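Local atomic coordinates of halohydrin epoxidase A (Corynebacterium sp., PDB entry 4Z9F), a protein that probably catalyses the reversible conversion of vicinal halohydrins into epoxides with release of hydrogen halide, on a Rossmann fold like that of short-chain dehydrogenases. Residues N87-I91 with E92-E96; K139-A142 with Y143-L146; A97-R100 with Q101-A105. The protein carries 1 engineered substitution. All coordinates share one frame; numbering follows the deposited sequence.

Contact 1: residues N87-I91 with E92-E96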
loop_
_atom_site.group_PDB
_atom_site.type_symbol
_atom_site.label_atom_id
_atom_site.label_comp_id
_atom_site.label_asym_id
_atom_site.label_seq_id
_atom_site.Cartn_x
_atom_site.Cartn_y
_atom_site.Cartn_z
ATOM N N ASN C 87 8.121 -22.328 -5.224
ATOM C CA ASN C 87 7.542 -21.126 -4.635
ATOM C C ASN C 87 7.912 -20.977 -3.163
ATOM O O ASN C 87 7.949 -19.851 -2.649
ATOM C CB ASN C 87 6.022 -21.132 -4.791
ATOM C CG ASN C 87 5.347 -22.223 -3.965
ATOM O OD1 ASN C 87 5.757 -23.378 -3.981
ATOM N ND2 ASN C 87 4.298 -21.847 -3.239
ATOM N N ARG C 88 8.229 -22.077 -2.483
ATOM C CA ARG C 88 8.566 -22.034 -1.068
ATOM C C ARG C 88 10.061 -22.128 -0.810
ATOM O O ARG C 88 10.461 -22.407 0.324
ATOM C CB ARG C 88 7.835 -23.149 -0.318
ATOM C CG ARG C 88 6.367 -22.857 -0.118
ATOM C CD ARG C 88 5.684 -24.015 0.563
ATOM N NE ARG C 88 4.449 -23.591 1.202
ATOM C CZ ARG C 88 4.342 -23.306 2.495
ATOM N NH1 ARG C 88 3.171 -22.930 2.990
ATOM N NH2 ARG C 88 5.399 -23.412 3.296
ATOM N N LEU C 89 10.898 -21.899 -1.824
ATOM C CA LEU C 89 12.337 -21.945 -1.601
ATOM C C LEU C 89 12.739 -20.873 -0.594
ATOM O O LEU C 89 12.339 -19.709 -0.748
ATOM C CB LEU C 89 13.108 -21.749 -2.907
ATOM C CG LEU C 89 13.211 -23.022 -3.755
ATOM C CD1 LEU C 89 13.687 -22.701 -5.159
ATOM C CD2 LEU C 89 14.147 -24.028 -3.094
ATOM N N PRO C 90 13.508 -21.219 0.434
ATOM C CA PRO C 90 14.018 -20.228 1.381
ATOM C C PRO C 90 15.273 -19.562 0.823
ATOM O O PRO C 90 15.794 -19.928 -0.224
ATOM C CB PRO C 90 14.337 -21.076 2.616
ATOM C CG PRO C 90 14.768 -22.394 2.031
ATOM C CD PRO C 90 14.003 -22.576 0.737
ATOM N N ILE C 91 15.780 -18.579 1.559
ATOM C CA ILE C 91 16.999 -17.912 1.119
ATOM C C ILE C 91 18.225 -18.779 1.393
ATOM O O ILE C 91 19.071 -18.986 0.513
ATOM C CB ILE C 91 17.112 -16.534 1.790
ATOM C CG1 ILE C 91 15.909 -15.673 1.401
ATOM C CG2 ILE C 91 18.412 -15.867 1.405
ATOM C CD1 ILE C 91 15.618 -14.604 2.409
ATOM N N GLU C 92 18.339 -19.303 2.611
ATOM C CA GLU C 92 19.516 -20.080 2.984
ATOM C C GLU C 92 19.535 -21.430 2.279
ATOM O O GLU C 92 18.541 -22.158 2.286
ATOM C CB GLU C 92 19.542 -20.302 4.491
ATOM C CG GLU C 92 19.967 -19.114 5.296
ATOM C CD GLU C 92 20.109 -19.465 6.755
ATOM O OE1 GLU C 92 19.081 -19.504 7.461
ATOM O OE2 GLU C 92 21.255 -19.729 7.182
ATOM N N GLY C 93 20.680 -21.786 1.699
ATOM C CA GLY C 93 20.842 -23.110 1.129
ATOM C C GLY C 93 20.280 -23.301 -0.263
ATOM O O GLY C 93 20.475 -24.375 -0.849
ATOM N N THR C 94 19.588 -22.311 -0.814
ATOM C CA THR C 94 19.068 -22.427 -2.168
ATOM C C THR C 94 20.164 -22.090 -3.177
ATOM O O THR C 94 20.912 -21.123 -3.006
ATOM C CB THR C 94 17.851 -21.510 -2.350
ATOM O OG1 THR C 94 16.807 -21.905 -1.450
ATOM C CG2 THR C 94 17.319 -21.585 -3.774
ATOM N N SER C 95 20.273 -22.911 -4.223
ATOM C CA SER C 95 21.319 -22.723 -5.220
ATOM C C SER C 95 21.089 -21.452 -6.028
ATOM O O SER C 95 19.954 -21.004 -6.215
ATOM C CB SER C 95 21.375 -23.913 -6.177
ATOM O OG SER C 95 20.228 -23.929 -7.006
ATOM N N GLU C 96 22.193 -20.878 -6.513
ATOM C CA GLU C 96 22.108 -19.740 -7.421
ATOM C C GLU C 96 21.190 -20.046 -8.595
ATOM O O GLU C 96 20.388 -19.199 -9.003
ATOM C CB GLU C 96 23.508 -19.359 -7.918
ATOM C CG GLU C 96 23.530 -18.120 -8.790
ATOM C CD GLU C 96 24.931 -17.598 -9.056
ATOM O OE1 GLU C 96 25.905 -18.132 -8.476
ATOM O OE2 GLU C 96 25.063 -16.647 -9.846
#

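Contact 2: residues K139-A142 with Y143-L146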
loop_
_atom_site.group_PDB
_atom_site.type_symbol
_atom_site.label_atom_id
_atom_site.label_comp_id
_atom_site.label_asym_id
_atom_site.label_seq_id
_atom_site.Cartn_x
_atom_site.Cartn_y
_atom_site.Cartn_z
ATOM N N LYS C 139 1.624 -8.523 -0.646
ATOM C CA LYS C 139 1.739 -8.751 0.798
ATOM C C LYS C 139 2.666 -9.926 1.047
ATOM O O LYS C 139 2.385 -11.049 0.575
ATOM C CB LYS C 139 0.360 -8.975 1.432
ATOM C CG LYS C 139 0.325 -8.979 2.982
ATOM C CD LYS C 139 0.531 -10.394 3.530
ATOM C CE LYS C 139 -0.729 -11.260 3.393
ATOM N NZ LYS C 139 -0.448 -12.733 3.331
ATOM N N PRO C 140 3.757 -9.728 1.792
ATOM C CA PRO C 140 4.787 -10.760 1.939
ATOM C C PRO C 140 4.320 -11.896 2.838
ATOM O O PRO C 140 3.443 -11.731 3.691
ATOM C CB PRO C 140 5.943 -9.995 2.591
ATOM C CG PRO C 140 5.222 -8.958 3.449
ATOM C CD PRO C 140 4.034 -8.541 2.621
ATOM N N LEU C 141 4.925 -13.064 2.620
ATOM C CA LEU C 141 4.730 -14.267 3.426
ATOM C C LEU C 141 6.087 -14.871 3.762
ATOM O O LEU C 141 6.976 -14.926 2.907
ATOM C CB LEU C 141 3.871 -15.305 2.689
ATOM C CG LEU C 141 2.391 -14.951 2.664
ATOM C CD1 LEU C 141 1.578 -15.933 1.845
ATOM C CD2 LEU C 141 1.877 -14.900 4.091
ATOM N N ALA C 142 6.224 -15.358 5.004
ATOM C CA ALA C 142 7.519 -15.830 5.496
ATOM C C ALA C 142 8.135 -16.899 4.602
ATOM O O ALA C 142 9.362 -16.958 4.462
ATOM C CB ALA C 142 7.379 -16.381 6.917
ATOM N N TYR C 143 7.318 -17.751 4.003
ATOM C CA TYR C 143 7.847 -18.914 3.307
ATOM C C TYR C 143 8.035 -18.677 1.815
ATOM O O TYR C 143 8.375 -19.621 1.092
ATOM C CB TYR C 143 6.946 -20.123 3.548
ATOM C CG TYR C 143 5.459 -19.824 3.504
ATOM C CD1 TYR C 143 4.759 -19.841 2.300
ATOM C CD2 TYR C 143 4.747 -19.555 4.674
ATOM C CE1 TYR C 143 3.391 -19.589 2.253
ATOM C CE2 TYR C 143 3.379 -19.298 4.640
ATOM C CZ TYR C 143 2.707 -19.321 3.424
ATOM O OH TYR C 143 1.356 -19.069 3.381
ATOM N N ASN C 144 7.853 -17.442 1.345
ATOM C CA ASN C 144 8.061 -17.079 -0.059
ATOM C C ASN C 144 9.084 -15.950 -0.212
ATOM O O ASN C 144 8.787 -14.937 -0.855
ATOM C CB ASN C 144 6.744 -16.656 -0.710
ATOM C CG ASN C 144 5.661 -17.696 -0.605
ATOM O OD1 ASN C 144 4.579 -17.430 -0.064
ATOM N ND2 ASN C 144 5.919 -18.880 -1.146
ATOM N N PRO C 145 10.308 -16.097 0.308
ATOM C CA PRO C 145 11.252 -14.970 0.264
ATOM C C PRO C 145 11.980 -14.797 -1.060
ATOM O O PRO C 145 12.713 -13.811 -1.212
ATOM C CB PRO C 145 12.243 -15.303 1.381
ATOM C CG PRO C 145 12.283 -16.823 1.361
ATOM C CD PRO C 145 10.918 -17.293 0.930
ATOM N N LEU C 146 11.839 -15.722 -2.001
ATOM C CA LEU C 146 12.371 -15.540 -3.345
ATOM C C LEU C 146 11.268 -15.405 -4.376
ATOM O O LEU C 146 11.348 -14.544 -5.262
ATOM C CB LEU C 146 13.284 -16.712 -3.723
ATOM C CG LEU C 146 14.519 -16.846 -2.828
ATOM C CD1 LEU C 146 15.267 -18.122 -3.150
ATOM C CD2 LEU C 146 15.419 -15.628 -2.989
HETATM O O HOH W 1 6.535 -13.044 0.191
#

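Contact 3: residues A97-R100 with Q101-A105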
loop_
_atom_site.group_PDB
_atom_site.type_symbol
_atom_site.label_atom_id
_atom_site.label_comp_id
_atom_site.label_asym_id
_atom_site.label_seq_id
_atom_site.Cartn_x
_atom_site.Cartn_y
_atom_site.Cartn_z
ATOM N N ALA C 97 21.278 -21.266 -9.137
ATOM C CA ALA C 97 20.485 -21.618 -10.312
ATOM C C ALA C 97 18.994 -21.586 -10.004
ATOM O O ALA C 97 18.184 -21.194 -10.854
ATOM C CB ALA C 97 20.892 -23.000 -10.827
ATOM N N ASP C 98 18.611 -22.013 -8.799
ATOM C CA ASP C 98 17.203 -21.984 -8.422
ATOM C C ASP C 98 16.714 -20.551 -8.218
ATOM O O ASP C 98 15.619 -20.199 -8.665
ATOM C CB ASP C 98 16.988 -22.825 -7.164
ATOM C CG ASP C 98 16.962 -24.326 -7.448
ATOM O OD1 ASP C 98 17.233 -24.733 -8.603
ATOM O OD2 ASP C 98 16.677 -25.097 -6.501
ATOM N N ILE C 99 17.509 -19.716 -7.539
ATOM C CA ILE C 99 17.178 -18.293 -7.416
ATOM C C ILE C 99 16.943 -17.687 -8.794
ATOM O O ILE C 99 15.926 -17.031 -9.046
ATOM C CB ILE C 99 18.291 -17.539 -6.669
ATOM C CG1 ILE C 99 18.403 -17.999 -5.206
ATOM C CG2 ILE C 99 18.049 -16.038 -6.741
ATOM C CD1 ILE C 99 19.690 -17.532 -4.536
ATOM N N ARG C 100 17.883 -17.910 -9.716
ATOM C CA ARG C 100 17.735 -17.343 -11.052
ATOM C C ARG C 100 16.518 -17.915 -11.768
ATOM O O ARG C 100 15.821 -17.191 -12.488
ATOM C CB ARG C 100 19.006 -17.576 -11.868
ATOM C CG ARG C 100 20.191 -16.771 -11.351
ATOM C CD ARG C 100 21.424 -16.912 -12.230
ATOM N NE ARG C 100 22.571 -16.237 -11.625
ATOM C CZ ARG C 100 22.788 -14.928 -11.704
ATOM N NH1 ARG C 100 21.934 -14.161 -12.369
ATOM N NH2 ARG C 100 23.853 -14.386 -11.117
ATOM N N GLN C 101 16.241 -19.211 -11.590
ATOM C CA GLN C 101 15.074 -19.785 -12.254
ATOM C C GLN C 101 13.776 -19.193 -11.722
ATOM O O GLN C 101 12.781 -19.119 -12.452
ATOM C CB GLN C 101 15.046 -21.301 -12.088
ATOM C CG GLN C 101 13.845 -21.925 -12.771
ATOM C CD GLN C 101 13.806 -23.417 -12.620
ATOM O OE1 GLN C 101 14.704 -24.011 -12.025
ATOM N NE2 GLN C 101 12.757 -24.035 -13.141
ATOM N N VAL C 102 13.756 -18.796 -10.452
ATOM C CA VAL C 102 12.556 -18.173 -9.904
ATOM C C VAL C 102 12.284 -16.856 -10.613
ATOM O O VAL C 102 11.156 -16.578 -11.048
ATOM C CB VAL C 102 12.703 -17.978 -8.385
ATOM C CG1 VAL C 102 11.589 -17.078 -7.855
ATOM C CG2 VAL C 102 12.702 -19.334 -7.692
ATOM N N PHE C 103 13.316 -16.025 -10.742
ATOM C CA PHE C 103 13.152 -14.757 -11.438
ATOM C C PHE C 103 12.919 -14.974 -12.924
ATOM O O PHE C 103 12.103 -14.274 -13.535
ATOM C CB PHE C 103 14.362 -13.862 -11.194
ATOM C CG PHE C 103 14.303 -13.146 -9.882
ATOM C CD1 PHE C 103 14.756 -13.759 -8.729
ATOM C CD2 PHE C 103 13.748 -11.877 -9.794
ATOM C CE1 PHE C 103 14.688 -13.108 -7.512
ATOM C CE2 PHE C 103 13.681 -11.220 -8.578
ATOM C CZ PHE C 103 14.152 -11.841 -7.438
ATOM N N GLU C 104 13.599 -15.963 -13.511
ATOM C CA GLU C 104 13.411 -16.237 -14.932
ATOM C C GLU C 104 11.953 -16.544 -15.236
ATOM O O GLU C 104 11.359 -15.947 -16.140
ATOM C CB GLU C 104 14.303 -17.393 -15.378
ATOM C CG GLU C 104 14.415 -17.517 -16.897
ATOM C CD GLU C 104 15.229 -16.403 -17.524
ATOM O OE1 GLU C 104 14.962 -16.056 -18.699
ATOM O OE2 GLU C 104 16.143 -15.876 -16.856
ATOM N N ALA C 105 11.340 -17.444 -14.459
ATOM C CA ALA C 105 9.975 -17.874 -14.765
ATOM C C ALA C 105 8.943 -16.808 -14.404
ATOM O O ALA C 105 7.918 -16.665 -15.089
ATOM C CB ALA C 105 9.652 -19.182 -14.030
HETATM O O HOH W 2 17.522 -24.141 -11.536
HETATM O O HOH W 3 16.592 -15.104 -14.130
#

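Contact 1: residues N87-I91 with E92-E96
Thr94 folds its hydroxyl back onto the carbonyl of Pro90, a good example of a side chain standing in for a backbone donor in a loop. The bond from OG1 to Pro90 O is short at 2.5 Å, and the donor sits 29° out of the carbonyl plane. The first torsion of Thr94 (chi1 -62°) explains how one residue can face two ways, since it turns OG1 back toward Pro90 and leaves CG2 on the far side of CB from the backbone N.

Packing falls on the same two branches. The ring of Pro90 sits beside the hydroxyl, its CD 3.6 Å from Thr94 OG1, while the apolar contact is with the other branch: both methyls of Leu89 approach Thr94 CG2 from one side, CD1 at 4.0 Å and CD2 at 4.1 Å.

The chain reverses here through a type II beta turn from Ile91 to Thr94, with Gly93 at its third position taking a positive phi (82°). The turn belongs to the loop that follows strand 73-79 in the Rossmann fold and delivers the chain to helix 96-123. Ser95 is the N-cap of that helix, its OG accepting from the backbone N of Asp98.

Two side chains of the second subunit hold the outside of the turn: Arg122 forms a salt bridge with Glu92 OE2, and Gln115 NE2 donates to both Ile91 O and Thr94 O.

Contact 2: residues K139-A142 with Y143-L146
The side chains of Leu141 and Tyr143 lie along one another and leave the turn in the same direction, with Leu141 CB 4.2 Å above one face of the phenol ring and displaced toward its rim. Further out, Leu141 CD1 reaches Tyr143 CZ at 3.9 Å and the phenol OH at 3.5 Å. Asn144 comes alongside the same leucine, its OD1 3.5 Å from Leu141 CB. The ring gets there because CG of Tyr143 is tucked between the backbone N and the carbonyl carbon (chi1 41°), the crowded position.

Behind these side chains is a type I beta turn from Leu141 to Asn144, closed by Asn144 N donating to Leu141 O at 3.1 Å. The bond is nearly straight at the hydrogen (166°), yet the donor stands well above the carbonyl plane. A water spans the open end of the turn, accepting from Leu141 N at 2.9 Å and donating to Asn144 O at 3.1 Å.

In the next shell, the guanidinium of Arg88 makes a cation-pi contact on the ring face opposite Leu141, and Asn144 ND2 donates to Asn87 O. Ser160 OG of the second subunit also hydrogen-bonds to Leu141 O, which implies that one carbonyl both closes the turn and ties it to the subunit interface.

Contact 3: residues A97-R100 with Q101-A105
The ring of Phe103 meets Ile99 at its edge: CD1 lies 3.5 Å from Ile99 O, which is in the ring plane, one helical turn back. Around the ring pack Pro149 and Ala150 of the same chain and Ile111 of the second subunit. This is the opening part of helix 96-123, which lies against helix 147-165 and borders another subunit, consistent with the helical interfaces of short-chain dehydrogenase-like tetramers.

Two other flat groups, the Asp98 carboxylate and the Gln101 amide, do not touch but share a water. It donates to Asp98 OD1 at 3.0 Å and to Gln101 OE1 at 2.9 Å, so the two oxygens are bridged rather than left facing each other. Gln101 reaches this position as a fully extended chain, its CG opposite the backbone N (chi1 -180°).

The backbone supplies the regular i to i+4 bonds. Phe103 N donates to Ile99 O at 3.3 Å, almost straight at 165°, and Val102 N, bound to Asp98 O, makes a second, weak bond to Ile99 O. Val102 also presses CG2 close to Asp98 O.

Charge runs along the interface side. Arg100 NH1 pairs with Glu104 of the second subunit, and Glu104 OE1 pairs with Arg100 of that subunit, while Arg100 NH2 also meets Glu96 of its own chain. A bend at chi2 (71°) turns the Glu104 carboxylate back along the helix, where a second water donates to Glu104 OE2 at 2.9 Å and to Arg100 O at 2.8 Å.

How the contacts relate
Contact 1 runs directly into contact 3: the loop ends at the N-cap Ser95, Glu96 opens the helix contact 3 continues, and the centres lie about 10 Å apart. Leu89 CD1 packs 3.9 Å from Asp98 CB, joining loop to helix. Contact 2, in the loop before helix 147-165, meets contact 1 where Asn144 ND2 is 2.7 Å from Asn87 O, and meets contact 3 through Leu146 CD1, 3.8 Å from Ile99 CG1. Leu146 thus ties the loop 139-146 to helix 96-123. All three touch the second subunit. In related halohydrin dehalogenases the tyrosine and arginine of the Ser-Tyr-Arg triad lie near the start of the helix equivalent to 147-165, so contact 2 probably borders the active site.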